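PDB 2W2U: hypothetical P60 katanin from Sulfolobus acidocaldarius, which is an AAA-family ATPase of the archaeal cell division machinery, present here as its MIT domain, the part that binds an ESCRT-III peptide. Local coordinates for residues Gln51-Tyr56 and Ala63-Met68. Sequence-based numbering, arbitrary orientation.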
# COMPACT_ATOMS: atom_id res chain seq x y z
N GLN A 51 -6.66 -7.17 3.10
CA GLN A 51 -7.83 -7.87 2.57
C GLN A 51 -7.44 -8.86 1.46
O GLN A 51 -7.93 -10.00 1.42
CB GLN A 51 -8.86 -6.87 2.05
CG GLN A 51 -10.11 -7.50 1.44
CD GLN A 51 -10.99 -8.16 2.49
OE1 GLN A 51 -11.40 -7.52 3.45
NE2 GLN A 51 -11.31 -9.45 2.29
N LEU A 52 -6.56 -8.40 0.55
CA LEU A 52 -6.00 -9.24 -0.51
C LEU A 52 -5.24 -10.45 0.04
O LEU A 52 -5.40 -11.57 -0.45
CB LEU A 52 -5.11 -8.41 -1.45
CG LEU A 52 -5.80 -7.56 -2.54
CD1 LEU A 52 -4.86 -6.49 -3.07
CD2 LEU A 52 -6.33 -8.41 -3.69
N VAL A 53 -4.42 -10.22 1.07
CA VAL A 53 -3.77 -11.30 1.82
C VAL A 53 -4.77 -12.32 2.40
O VAL A 53 -4.56 -13.51 2.26
CB VAL A 53 -2.84 -10.74 2.94
CG1 VAL A 53 -2.43 -11.84 3.94
CG2 VAL A 53 -1.61 -10.08 2.34
N SER A 54 -5.86 -11.87 3.03
CA SER A 54 -6.92 -12.79 3.50
C SER A 54 -7.52 -13.63 2.38
O SER A 54 -7.76 -14.82 2.55
CB SER A 54 -8.05 -12.05 4.20
OG SER A 54 -7.61 -11.49 5.42
N LEU A 55 -7.78 -12.99 1.24
CA LEU A 55 -8.47 -13.64 0.12
C LEU A 55 -7.57 -14.59 -0.67
O LEU A 55 -8.04 -15.59 -1.20
CB LEU A 55 -9.05 -12.58 -0.83
CG LEU A 55 -10.38 -11.87 -0.51
CD1 LEU A 55 -10.48 -10.58 -1.32
CD2 LEU A 55 -11.58 -12.76 -0.79
N TYR A 56 -6.28 -14.27 -0.74
CA TYR A 56 -5.34 -15.03 -1.57
C TYR A 56 -4.04 -15.33 -0.83
O TYR A 56 -2.96 -15.26 -1.40
CB TYR A 56 -5.07 -14.30 -2.90
CG TYR A 56 -6.32 -13.77 -3.56
CD1 TYR A 56 -7.16 -14.61 -4.31
CD2 TYR A 56 -6.70 -12.44 -3.40
CE1 TYR A 56 -8.32 -14.14 -4.89
CE2 TYR A 56 -7.87 -11.96 -3.97
CZ TYR A 56 -8.67 -12.81 -4.72
OH TYR A 56 -9.82 -12.31 -5.28
N ALA A 63 3.23 -12.67 -1.11
CA ALA A 63 4.54 -12.21 -0.64
C ALA A 63 4.80 -10.74 -0.98
O ALA A 63 5.39 -10.01 -0.18
CB ALA A 63 5.65 -13.10 -1.20
N ILE A 64 4.35 -10.32 -2.16
CA ILE A 64 4.43 -8.91 -2.56
C ILE A 64 3.47 -8.02 -1.76
O ILE A 64 3.86 -6.93 -1.31
CB ILE A 64 4.22 -8.72 -4.09
CG1 ILE A 64 5.34 -9.42 -4.88
CG2 ILE A 64 4.13 -7.24 -4.45
CD1 ILE A 64 4.97 -9.79 -6.31
N TYR A 65 2.23 -8.47 -1.57
CA TYR A 65 1.29 -7.75 -0.70
C TYR A 65 1.90 -7.54 0.69
O TYR A 65 1.87 -6.44 1.23
CB TYR A 65 -0.02 -8.53 -0.49
CG TYR A 65 -0.81 -8.92 -1.71
CD1 TYR A 65 -0.82 -8.14 -2.88
CD2 TYR A 65 -1.63 -10.05 -1.68
CE1 TYR A 65 -1.58 -8.52 -3.98
CE2 TYR A 65 -2.39 -10.43 -2.76
CZ TYR A 65 -2.36 -9.67 -3.91
OH TYR A 65 -3.13 -10.07 -4.98
N GLU A 66 2.45 -8.62 1.24
CA GLU A 66 3.00 -8.63 2.59
C GLU A 66 4.25 -7.75 2.72
O GLU A 66 4.42 -7.06 3.72
CB GLU A 66 3.27 -10.07 3.05
CG GLU A 66 1.97 -10.85 3.33
CD GLU A 66 2.09 -12.36 3.13
OE1 GLU A 66 3.22 -12.86 2.95
OE2 GLU A 66 1.05 -13.05 3.14
N GLN A 67 5.10 -7.78 1.69
CA GLN A 67 6.25 -6.89 1.59
C GLN A 67 5.85 -5.41 1.60
O GLN A 67 6.46 -4.60 2.29
CB GLN A 67 7.07 -7.19 0.32
CG GLN A 67 8.34 -6.35 0.16
CD GLN A 67 8.89 -6.36 -1.27
OE1 GLN A 67 9.00 -7.42 -1.90
NE2 GLN A 67 9.24 -5.18 -1.79
N MET A 68 4.83 -5.06 0.81
CA MET A 68 4.40 -3.67 0.70
C MET A 68 3.70 -3.15 1.96
O MET A 68 3.88 -1.99 2.34
CB MET A 68 3.57 -3.45 -0.57
CG MET A 68 4.36 -3.66 -1.87
SD MET A 68 6.04 -2.95 -1.90
CE MET A 68 5.67 -1.21 -2.04
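Tyr65 supplies the largest share of the surface buried between segments 51-56 and 63-68, its ring lying against Leu52; the segments belong to helices 35-55 and 62-81, which run antiparallel, at 152° and 9.5 Å between the local axes, in the three-helix MIT domain. Leu52 CB sits over one ring face, 3.9 Å from the Tyr65 ring centroid in a CH-pi contact, and is displaced toward the rim, where it approaches Tyr65 CE2 at 3.6 Å. The two side chains cross at about a right angle: CD1 of Leu52 lies over the same face toward Tyr65 CE1, while CD2 runs on toward the phenol end, 3.8 Å from Tyr65 OH. With CG anti to the carbonyl carbon and beside the backbone N (chi1 -57°), Tyr65 sends its ring across to helix 35-55, while its CB meets Val53 CG2 at 3.6 Å, the two side chains sliding past each other in opposite directions. Glu66 edges the contact, its OE2 3.8 Å from Val53 CG1. The Tyr65 hydroxyl reaches helix 11-31, where it hydrogen-bonds to Glu16 and Gln12. Tyr65 also packs on a basic side chain of the bound peptide. A leucine in its place would probably leave Glu16 and Gln12 without their shared hydroxyl partner and Leu52 without an aromatic face to pack on. Cohesion between the segments is thus essentially apolar, and the hydroxyl at the buried ring's end is satisfied by helix 11-31.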